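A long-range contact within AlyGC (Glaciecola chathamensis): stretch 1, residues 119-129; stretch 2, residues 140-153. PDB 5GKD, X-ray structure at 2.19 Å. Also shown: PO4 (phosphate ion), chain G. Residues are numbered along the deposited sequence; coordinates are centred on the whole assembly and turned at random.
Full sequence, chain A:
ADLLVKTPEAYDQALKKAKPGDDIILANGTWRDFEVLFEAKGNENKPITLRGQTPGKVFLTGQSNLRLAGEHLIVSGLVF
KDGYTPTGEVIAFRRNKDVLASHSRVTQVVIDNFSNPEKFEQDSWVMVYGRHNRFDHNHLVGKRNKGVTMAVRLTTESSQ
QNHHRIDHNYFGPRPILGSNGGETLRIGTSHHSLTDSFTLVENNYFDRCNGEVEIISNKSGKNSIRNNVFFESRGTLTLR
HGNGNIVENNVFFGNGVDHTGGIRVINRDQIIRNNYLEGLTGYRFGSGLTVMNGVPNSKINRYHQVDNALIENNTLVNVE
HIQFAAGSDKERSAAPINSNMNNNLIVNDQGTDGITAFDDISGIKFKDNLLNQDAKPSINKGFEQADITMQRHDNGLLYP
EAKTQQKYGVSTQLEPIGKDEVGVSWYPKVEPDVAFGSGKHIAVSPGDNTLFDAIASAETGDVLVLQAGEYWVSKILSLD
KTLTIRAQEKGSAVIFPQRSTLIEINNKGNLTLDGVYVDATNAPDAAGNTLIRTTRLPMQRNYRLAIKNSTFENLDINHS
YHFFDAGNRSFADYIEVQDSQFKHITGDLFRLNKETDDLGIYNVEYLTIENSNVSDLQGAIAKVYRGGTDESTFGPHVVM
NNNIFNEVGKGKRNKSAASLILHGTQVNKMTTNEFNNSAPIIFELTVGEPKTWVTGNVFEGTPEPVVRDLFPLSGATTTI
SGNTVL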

# COMPACT_ATOMS: atom_id res chain seq x y z
N LYS A 119 -0.87 8.50 -7.34
CA LYS A 119 -1.47 8.53 -8.67
C LYS A 119 -2.98 8.42 -8.62
O LYS A 119 -3.67 9.03 -9.44
CB LYS A 119 -0.90 7.41 -9.56
CG LYS A 119 0.51 7.66 -10.10
CD LYS A 119 0.95 6.57 -11.08
CE LYS A 119 0.23 6.72 -12.40
NZ LYS A 119 0.28 5.51 -13.19
N PHE A 120 -3.54 7.67 -7.68
CA PHE A 120 -4.98 7.45 -7.69
C PHE A 120 -5.70 8.18 -6.57
O PHE A 120 -6.82 7.82 -6.20
CB PHE A 120 -5.27 5.95 -7.72
CG PHE A 120 -4.88 5.37 -9.03
CD1 PHE A 120 -3.58 4.97 -9.26
CD2 PHE A 120 -5.75 5.42 -10.10
CE1 PHE A 120 -3.19 4.52 -10.49
CE2 PHE A 120 -5.37 4.97 -11.33
CZ PHE A 120 -4.09 4.53 -11.54
N GLU A 121 -5.07 9.22 -6.05
CA GLU A 121 -5.77 10.27 -5.33
C GLU A 121 -6.10 11.33 -6.37
O GLU A 121 -5.21 12.05 -6.83
CB GLU A 121 -4.91 10.80 -4.19
CG GLU A 121 -5.66 11.54 -3.11
CD GLU A 121 -6.67 10.67 -2.37
OE1 GLU A 121 -7.76 11.18 -2.05
OE2 GLU A 121 -6.40 9.48 -2.13
N GLN A 122 -7.37 11.40 -6.75
CA GLN A 122 -7.84 12.15 -7.90
C GLN A 122 -7.99 13.65 -7.63
O GLN A 122 -8.50 14.06 -6.59
CB GLN A 122 -9.19 11.60 -8.36
CG GLN A 122 -9.90 12.46 -9.38
CD GLN A 122 -11.17 11.83 -9.88
OE1 GLN A 122 -11.71 12.24 -10.90
NE2 GLN A 122 -11.65 10.82 -9.18
N ASP A 123 -7.57 14.46 -8.59
CA ASP A 123 -7.91 15.88 -8.62
C ASP A 123 -7.97 16.33 -10.08
O ASP A 123 -7.75 15.55 -11.00
CB ASP A 123 -6.93 16.73 -7.79
CG ASP A 123 -5.49 16.68 -8.32
OD1 ASP A 123 -5.21 16.14 -9.42
OD2 ASP A 123 -4.60 17.21 -7.62
N SER A 124 -8.28 17.60 -10.28
CA SER A 124 -8.24 18.21 -11.59
C SER A 124 -7.43 19.48 -11.48
O SER A 124 -7.31 20.06 -10.40
CB SER A 124 -9.64 18.53 -12.10
OG SER A 124 -10.27 17.37 -12.62
N TRP A 125 -6.84 19.90 -12.58
CA TRP A 125 -6.01 21.09 -12.49
C TRP A 125 -6.78 22.37 -12.79
O TRP A 125 -6.52 23.39 -12.16
CB TRP A 125 -4.80 20.96 -13.41
CG TRP A 125 -3.71 20.12 -12.80
CD1 TRP A 125 -3.76 19.44 -11.61
CD2 TRP A 125 -2.40 19.90 -13.34
NE1 TRP A 125 -2.58 18.78 -11.39
CE2 TRP A 125 -1.72 19.06 -12.43
CE3 TRP A 125 -1.75 20.31 -14.50
CZ2 TRP A 125 -0.42 18.64 -12.65
CZ3 TRP A 125 -0.46 19.87 -14.71
CH2 TRP A 125 0.18 19.06 -13.80
N VAL A 126 -7.72 22.33 -13.74
CA VAL A 126 -8.54 23.49 -14.08
C VAL A 126 -10.00 23.05 -14.17
O VAL A 126 -10.31 22.11 -14.91
CB VAL A 126 -8.09 24.14 -15.40
CG1 VAL A 126 -8.88 25.40 -15.67
CG2 VAL A 126 -6.58 24.41 -15.39
N MET A 127 -10.89 23.74 -13.45
CA MET A 127 -12.32 23.50 -13.51
C MET A 127 -13.03 24.81 -13.79
O MET A 127 -12.89 25.77 -13.02
CB MET A 127 -12.86 22.90 -12.21
CG MET A 127 -12.29 21.55 -11.90
SD MET A 127 -12.84 20.23 -12.99
CE MET A 127 -14.43 19.93 -12.37
N VAL A 128 -13.81 24.85 -14.88
CA VAL A 128 -14.51 26.06 -15.29
C VAL A 128 -15.98 25.96 -14.88
O VAL A 128 -16.63 24.94 -15.15
CB VAL A 128 -14.39 26.29 -16.81
CG1 VAL A 128 -14.74 27.74 -17.15
CG2 VAL A 128 -12.99 25.99 -17.27
N TYR A 129 -16.49 27.00 -14.24
CA TYR A 129 -17.92 27.13 -13.93
C TYR A 129 -18.42 28.46 -14.48
O TYR A 129 -17.66 29.23 -15.06
CB TYR A 129 -18.19 27.05 -12.42
CG TYR A 129 -17.66 25.81 -11.73
CD1 TYR A 129 -16.31 25.68 -11.42
CD2 TYR A 129 -18.50 24.77 -11.40
CE1 TYR A 129 -15.83 24.55 -10.80
CE2 TYR A 129 -18.03 23.65 -10.78
CZ TYR A 129 -16.71 23.53 -10.48
OH TYR A 129 -16.26 22.39 -9.86
P PO4 G . -17.95 19.61 -7.84
O1 PO4 G . -18.25 20.56 -8.98
O2 PO4 G . -18.14 20.26 -6.49
O3 PO4 G . -16.52 19.14 -8.00
O4 PO4 G . -18.88 18.42 -7.90
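Stretch 2, residues 140-153: LVGKRNKGVTMAVR

Residues 145-153 of stretch 2 run in the same direction as stretch 1, with strand 150-152 pairing in parallel with strand 126-128 (axes 4.8 Å apart at closest approach, 9° between directions); residues 140-144 come back along it the other way. Val 126 sits opposite Met 150, Met 127 opposite Ala 151 and Val 128 opposite Val 152, with CA-CA distances of 4.5, 5.0 and 4.7 Å. The ladder runs from Val 126 N to Thr 149 O (3.0 Å), Ala 151 N to Val 126 O (2.9 Å), Val 128 N to Ala 151 O (2.9 Å) and Arg 153 N to Val 128 O (2.9 Å). Before the strands, two backbone hydrogen bonds tie the loops together although the register slips: Lys 146 N to Lys 119 O (2.7 Å) and Asp 123 N to Lys 146 O (3.2 Å). Gly 147 passes so close to Asp 123 (CA to O, 3.1 Å) that a CB would clash with that oxygen.

Among the side chains, Lys 143 NZ forms a salt bridge with Asp 123 OD1 (3.1 Å), which also accepts from Asn 145 ND2 (2.8 Å). Lys 143 CB lies over the Trp 125 six-membered ring, 3.6 Å from its centroid. Val 126 CB packs on Met 150 CG (3.8 Å); on the other face, Met 127 SD meets Ala 151 CB (3.6 Å). Tyr 129 OH and Arg 153 NE converge on phosphate O1 (2.8 and 3.0 Å).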

# COMPACT_ATOMS: atom_id res chain seq x y z
N LEU A 140 0.13 23.77 -19.31
CA LEU A 140 -0.15 22.69 -18.37
C LEU A 140 0.61 21.44 -18.78
O LEU A 140 0.30 20.85 -19.82
CB LEU A 140 -1.64 22.39 -18.30
CG LEU A 140 -2.52 23.62 -18.17
CD1 LEU A 140 -3.99 23.24 -18.14
CD2 LEU A 140 -2.11 24.37 -16.91
N VAL A 141 1.54 21.00 -17.95
CA VAL A 141 2.37 19.86 -18.29
C VAL A 141 2.56 18.95 -17.08
O VAL A 141 2.71 19.42 -15.94
CB VAL A 141 3.72 20.32 -18.86
CG1 VAL A 141 4.48 21.15 -17.84
CG2 VAL A 141 4.52 19.13 -19.33
N GLY A 142 2.52 17.65 -17.32
CA GLY A 142 2.98 16.69 -16.35
C GLY A 142 2.00 16.21 -15.30
O GLY A 142 2.43 15.80 -14.23
N LYS A 143 0.70 16.23 -15.56
CA LYS A 143 -0.22 15.67 -14.57
C LYS A 143 -0.11 14.15 -14.56
O LYS A 143 -0.32 13.51 -15.58
CB LYS A 143 -1.66 16.10 -14.84
CG LYS A 143 -2.63 15.65 -13.76
CD LYS A 143 -4.00 16.31 -13.94
CE LYS A 143 -4.87 16.23 -12.67
NZ LYS A 143 -5.29 14.85 -12.25
N ARG A 144 0.24 13.58 -13.40
CA ARG A 144 0.53 12.15 -13.33
C ARG A 144 -0.58 11.34 -12.69
O ARG A 144 -0.55 10.11 -12.77
CB ARG A 144 1.82 11.88 -12.55
CG ARG A 144 2.82 12.99 -12.47
CD ARG A 144 3.56 13.29 -13.77
NE ARG A 144 4.57 12.33 -14.14
CZ ARG A 144 5.72 12.62 -14.73
NH1 ARG A 144 6.08 13.87 -15.00
NH2 ARG A 144 6.53 11.63 -15.03
N ASN A 145 -1.56 11.98 -12.07
CA ASN A 145 -2.53 11.29 -11.25
C ASN A 145 -3.88 11.28 -11.92
O ASN A 145 -4.14 12.02 -12.87
CB ASN A 145 -2.63 11.95 -9.88
CG ASN A 145 -3.23 13.32 -9.95
OD1 ASN A 145 -2.81 14.14 -10.78
ND2 ASN A 145 -4.23 13.58 -9.10
N LYS A 146 -4.76 10.43 -11.41
CA LYS A 146 -6.11 10.33 -11.92
C LYS A 146 -6.85 11.66 -11.86
O LYS A 146 -6.68 12.47 -10.94
CB LYS A 146 -6.86 9.25 -11.14
CG LYS A 146 -8.32 9.11 -11.54
CD LYS A 146 -8.81 7.70 -11.45
CE LYS A 146 -10.25 7.59 -11.91
NZ LYS A 146 -10.60 6.17 -12.20
N GLY A 147 -7.70 11.89 -12.85
CA GLY A 147 -8.45 13.13 -12.88
C GLY A 147 -8.07 13.87 -14.14
O GLY A 147 -6.90 14.00 -14.51
N VAL A 148 -9.11 14.36 -14.83
CA VAL A 148 -8.90 15.14 -16.04
C VAL A 148 -8.02 16.35 -15.72
O VAL A 148 -8.00 16.85 -14.59
CB VAL A 148 -10.27 15.55 -16.62
CG1 VAL A 148 -10.98 16.50 -15.70
CG2 VAL A 148 -10.14 16.16 -18.04
N THR A 149 -7.20 16.76 -16.69
CA THR A 149 -6.39 17.95 -16.47
C THR A 149 -7.28 19.19 -16.40
O THR A 149 -7.16 20.01 -15.49
CB THR A 149 -5.34 18.09 -17.57
OG1 THR A 149 -4.56 16.89 -17.63
CG2 THR A 149 -4.39 19.28 -17.30
N MET A 150 -8.22 19.31 -17.32
CA MET A 150 -9.10 20.47 -17.38
C MET A 150 -10.50 20.04 -17.76
O MET A 150 -10.68 19.24 -18.68
CB MET A 150 -8.61 21.49 -18.40
CG MET A 150 -9.55 22.66 -18.55
SD MET A 150 -8.84 23.93 -19.59
CE MET A 150 -10.02 25.25 -19.33
N ALA A 151 -11.49 20.59 -17.07
CA ALA A 151 -12.88 20.27 -17.35
C ALA A 151 -13.74 21.54 -17.28
O ALA A 151 -13.40 22.50 -16.60
CB ALA A 151 -13.41 19.21 -16.39
N VAL A 152 -14.84 21.52 -18.02
CA VAL A 152 -15.92 22.49 -17.92
C VAL A 152 -17.07 21.79 -17.21
O VAL A 152 -17.54 20.76 -17.69
CB VAL A 152 -16.37 22.98 -19.30
CG1 VAL A 152 -17.69 23.73 -19.19
CG2 VAL A 152 -15.31 23.83 -19.95
N ARG A 153 -17.49 22.32 -16.07
CA ARG A 153 -18.59 21.74 -15.31
C ARG A 153 -19.91 22.36 -15.73
O ARG A 153 -19.99 23.54 -16.06
CB ARG A 153 -18.43 21.98 -13.80
CG ARG A 153 -17.38 21.17 -13.13
CD ARG A 153 -17.78 19.71 -13.00
NE ARG A 153 -18.30 19.33 -11.69
CZ ARG A 153 -19.13 18.30 -11.54
NH1 ARG A 153 -19.54 17.62 -12.61
NH2 ARG A 153 -19.58 17.95 -10.34
O HOH W 1 -2.54 16.46 -9.42